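Long-range contact in 4-alpha-glucanotransferase (Streptococcus agalactiae, PDB 6M6T), which is an amylomaltase, also known as disproportionating enzyme, a member of the 4-alpha-glucanotransferase family built on a TIM-barrel fold: residues R110-L121 and E183-F194. Numbering follows the deposited sequence.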
# COMPACT_ATOMS: atom_id res chain seq x y z
N ARG A 110 -2.56 14.02 17.85
CA ARG A 110 -3.93 13.86 18.31
C ARG A 110 -4.54 15.15 18.86
O ARG A 110 -5.68 15.47 18.48
CB ARG A 110 -4.00 12.71 19.33
CG ARG A 110 -5.39 12.30 19.70
CD ARG A 110 -6.14 11.88 18.47
NE ARG A 110 -7.52 11.50 18.74
CZ ARG A 110 -7.90 10.34 19.28
NH1 ARG A 110 -7.00 9.43 19.64
NH2 ARG A 110 -9.20 10.11 19.48
N PRO A 111 -3.89 15.90 19.77
CA PRO A 111 -4.41 17.25 20.10
C PRO A 111 -4.79 18.08 18.88
O PRO A 111 -5.85 18.73 18.87
CB PRO A 111 -3.25 17.90 20.86
CG PRO A 111 -2.05 16.98 20.63
CD PRO A 111 -2.66 15.62 20.51
N VAL A 112 -3.95 18.06 17.84
CA VAL A 112 -4.14 18.89 16.66
C VAL A 112 -5.38 18.45 15.87
O VAL A 112 -6.24 19.28 15.50
CB VAL A 112 -2.89 18.83 15.77
CG1 VAL A 112 -3.03 19.79 14.60
CG2 VAL A 112 -1.62 19.06 16.60
N LEU A 113 -5.46 17.15 15.56
CA LEU A 113 -6.62 16.63 14.85
C LEU A 113 -7.90 16.85 15.65
O LEU A 113 -8.95 17.20 15.09
CB LEU A 113 -6.42 15.14 14.52
CG LEU A 113 -5.38 14.75 13.45
CD1 LEU A 113 -4.94 13.29 13.58
CD2 LEU A 113 -5.89 15.01 12.04
N GLU A 114 -7.84 16.67 16.97
CA GLU A 114 -9.02 16.89 17.79
C GLU A 114 -9.45 18.36 17.76
O GLU A 114 -10.65 18.65 17.67
CB GLU A 114 -8.74 16.44 19.23
CG GLU A 114 -9.42 15.12 19.59
CD GLU A 114 -8.60 14.27 20.55
OE1 GLU A 114 -7.88 14.84 21.40
OE2 GLU A 114 -8.65 13.03 20.43
N LYS A 115 -8.49 19.29 17.83
CA LYS A 115 -8.82 20.71 17.70
C LYS A 115 -9.51 20.99 16.36
O LYS A 115 -10.55 21.68 16.32
CB LYS A 115 -7.53 21.55 17.88
CG LYS A 115 -7.70 23.07 17.91
CD LYS A 115 -8.16 23.65 19.27
CE LYS A 115 -7.02 23.79 20.30
NZ LYS A 115 -5.76 24.34 19.73
N ALA A 116 -9.00 20.40 15.28
CA ALA A 116 -9.60 20.62 13.96
C ALA A 116 -11.00 20.02 13.86
O ALA A 116 -11.89 20.61 13.24
CB ALA A 116 -8.70 20.06 12.87
N VAL A 117 -11.22 18.84 14.45
CA VAL A 117 -12.54 18.21 14.38
C VAL A 117 -13.56 18.98 15.23
O VAL A 117 -14.71 19.17 14.82
CB VAL A 117 -12.44 16.73 14.79
CG1 VAL A 117 -13.82 16.11 14.95
CG2 VAL A 117 -11.60 15.95 13.77
N LYS A 118 -13.13 19.46 16.41
CA LYS A 118 -13.95 20.33 17.25
C LYS A 118 -14.34 21.61 16.53
O LYS A 118 -15.49 22.06 16.63
CB LYS A 118 -13.21 20.67 18.55
CG LYS A 118 -13.86 21.73 19.45
CD LYS A 118 -13.12 21.89 20.80
CE LYS A 118 -13.89 21.27 22.00
NZ LYS A 118 -13.82 19.76 22.09
N ASN A 119 -13.40 22.21 15.78
CA ASN A 119 -13.72 23.43 15.04
C ASN A 119 -14.55 23.14 13.80
O ASN A 119 -15.39 23.98 13.43
CB ASN A 119 -12.46 24.18 14.65
CG ASN A 119 -11.75 24.80 15.84
OD1 ASN A 119 -12.39 25.43 16.69
ND2 ASN A 119 -10.44 24.61 15.91
N PHE A 120 -14.34 21.99 13.15
CA PHE A 120 -15.17 21.65 12.00
C PHE A 120 -16.63 21.45 12.40
O PHE A 120 -17.54 21.84 11.66
CB PHE A 120 -14.66 20.39 11.29
CG PHE A 120 -15.68 19.79 10.35
CD1 PHE A 120 -15.86 20.31 9.07
CD2 PHE A 120 -16.49 18.73 10.76
CE1 PHE A 120 -16.81 19.77 8.21
CE2 PHE A 120 -17.44 18.21 9.90
CZ PHE A 120 -17.60 18.73 8.62
N LEU A 121 -16.88 20.82 13.55
CA LEU A 121 -18.27 20.55 13.92
C LEU A 121 -19.06 21.83 14.24
O LEU A 121 -20.27 21.87 14.00
CB LEU A 121 -18.34 19.58 15.08
CG LEU A 121 -17.88 18.15 14.77
CD1 LEU A 121 -17.82 17.36 16.06
CD2 LEU A 121 -18.79 17.47 13.72
N GLU A 183 -18.85 10.99 21.13
CA GLU A 183 -18.01 12.10 20.69
C GLU A 183 -16.67 11.63 20.12
O GLU A 183 -16.18 12.17 19.12
CB GLU A 183 -17.79 13.06 21.86
CG GLU A 183 -17.29 14.45 21.46
CD GLU A 183 -16.15 14.94 22.34
OE1 GLU A 183 -15.75 14.19 23.27
OE2 GLU A 183 -15.65 16.07 22.10
N VAL A 184 -16.08 10.59 20.72
CA VAL A 184 -14.87 10.03 20.14
C VAL A 184 -15.17 9.29 18.85
O VAL A 184 -14.29 9.13 18.00
CB VAL A 184 -14.16 9.12 21.15
CG1 VAL A 184 -15.07 8.00 21.59
CG2 VAL A 184 -12.85 8.58 20.57
N ILE A 185 -16.41 8.82 18.67
CA ILE A 185 -16.78 8.23 17.39
C ILE A 185 -16.86 9.31 16.32
O ILE A 185 -16.27 9.19 15.23
CB ILE A 185 -18.12 7.47 17.50
CG1 ILE A 185 -18.00 6.24 18.40
CG2 ILE A 185 -18.61 7.02 16.12
CD1 ILE A 185 -19.36 5.63 18.73
N LYS A 186 -17.60 10.39 16.62
CA LYS A 186 -17.68 11.49 15.67
C LYS A 186 -16.29 12.01 15.30
O LYS A 186 -16.07 12.42 14.16
CB LYS A 186 -18.54 12.62 16.24
CG LYS A 186 -19.00 13.64 15.22
CD LYS A 186 -20.48 14.01 15.38
CE LYS A 186 -21.41 12.97 14.77
NZ LYS A 186 -21.06 12.66 13.36
N TYR A 187 -15.34 11.98 16.25
CA TYR A 187 -13.97 12.35 15.91
C TYR A 187 -13.47 11.55 14.71
O TYR A 187 -12.93 12.11 13.74
CB TYR A 187 -13.05 12.15 17.11
CG TYR A 187 -11.61 12.13 16.70
CD1 TYR A 187 -10.98 10.92 16.34
CD2 TYR A 187 -10.87 13.31 16.60
CE1 TYR A 187 -9.67 10.89 15.91
CE2 TYR A 187 -9.54 13.29 16.17
CZ TYR A 187 -8.94 12.08 15.83
OH TYR A 187 -7.63 12.03 15.41
N HIS A 188 -13.61 10.21 14.76
CA HIS A 188 -13.03 9.35 13.73
C HIS A 188 -13.78 9.45 12.42
O HIS A 188 -13.17 9.34 11.35
CB HIS A 188 -13.01 7.90 14.20
CG HIS A 188 -11.98 7.61 15.25
ND1 HIS A 188 -10.64 7.47 14.96
CD2 HIS A 188 -12.11 7.41 16.58
CE1 HIS A 188 -9.99 7.20 16.07
NE2 HIS A 188 -10.85 7.16 17.07
N GLU A 189 -15.10 9.66 12.49
CA GLU A 189 -15.85 9.99 11.28
C GLU A 189 -15.27 11.22 10.60
O GLU A 189 -15.04 11.23 9.38
CB GLU A 189 -17.32 10.24 11.61
CG GLU A 189 -18.20 9.06 11.29
CD GLU A 189 -19.37 8.90 12.24
OE1 GLU A 189 -20.07 9.90 12.55
OE2 GLU A 189 -19.55 7.75 12.70
N VAL A 190 -15.03 12.27 11.38
CA VAL A 190 -14.61 13.54 10.81
C VAL A 190 -13.19 13.43 10.27
O VAL A 190 -12.87 13.97 9.20
CB VAL A 190 -14.78 14.67 11.85
CG1 VAL A 190 -14.09 15.95 11.40
CG2 VAL A 190 -16.27 14.94 12.12
N THR A 191 -12.32 12.70 10.96
CA THR A 191 -10.99 12.51 10.40
C THR A 191 -11.05 11.73 9.09
O THR A 191 -10.29 12.02 8.16
CB THR A 191 -10.05 11.83 11.41
OG1 THR A 191 -10.62 10.60 11.88
CG2 THR A 191 -9.77 12.76 12.58
N GLN A 192 -11.98 10.76 8.97
CA GLN A 192 -12.13 10.09 7.68
C GLN A 192 -12.61 11.07 6.61
O GLN A 192 -12.18 11.00 5.44
CB GLN A 192 -13.06 8.89 7.79
CG GLN A 192 -12.43 7.62 8.43
CD GLN A 192 -11.06 7.25 7.84
OE1 GLN A 192 -10.94 6.89 6.67
NE2 GLN A 192 -10.03 7.32 8.68
N TYR A 193 -13.49 12.00 6.99
CA TYR A 193 -13.95 13.02 6.05
C TYR A 193 -12.79 13.89 5.57
O TYR A 193 -12.69 14.21 4.38
CB TYR A 193 -15.04 13.89 6.70
CG TYR A 193 -15.35 15.18 5.95
CD1 TYR A 193 -16.20 15.17 4.84
CD2 TYR A 193 -14.82 16.40 6.36
CE1 TYR A 193 -16.49 16.35 4.16
CE2 TYR A 193 -15.10 17.58 5.67
CZ TYR A 193 -15.94 17.55 4.58
OH TYR A 193 -16.23 18.71 3.90
N PHE A 194 -11.91 14.27 6.50
CA PHE A 194 -10.72 15.04 6.14
C PHE A 194 -9.86 14.28 5.15
O PHE A 194 -9.47 14.82 4.10
CB PHE A 194 -9.89 15.33 7.39
CG PHE A 194 -10.48 16.35 8.26
CD1 PHE A 194 -11.21 17.40 7.72
CD2 PHE A 194 -10.29 16.29 9.63
CE1 PHE A 194 -11.75 18.36 8.53
CE2 PHE A 194 -10.83 17.23 10.43
CZ PHE A 194 -11.57 18.28 9.89
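R110 lays its guanidinium over one face of the Y187 ring, while the methyl CG2 of T191, one turn further along Y187's own helix, covers the opposite face; the backbone of L113 lies at the ring's edge. Y187 CD1 in turn sits over the centre of the H188 ring, and A116 O lies at the edge of the F194 ring. The guanidinium is tilted 34° from the Y187 ring plane, with R110 CZ 4.2 Å from the ring centroid, a cation-pi contact. R110 NE also pairs with E114 OE2 in a salt bridge within the same helix, and H188 NE2 is hydrogen-bonded to E151 of helix 140-152. Y187 is thus a knob among R110, L113, E114 and V117.

V117 is the reciprocal knob, set among Y187, V190, T191 and F194. Its rotation (chi1 171°) turns both methyls onto V190, tip to tip; CG2, beside the backbone N, lies 3.4 Å from V190 CG1 and also reaches F194 CE2. Further along, the edge of F194 turns toward the face of F120, and F120 CE1 comes within 3.8 Å of Y193 CE2. L121 closes this end against V190 and the aliphatic part of K186.

No hydrogen bond joins the segments: 110-121 and 183-194, parts of helices 105-122 and 182-208, cross at 91° with axes 9.7 Å apart at closest approach, a knobs-into-holes pair ending in an aromatic cluster, in the helix-rich, strand-free part of the chain between barrel strands 43-45 and 212-217.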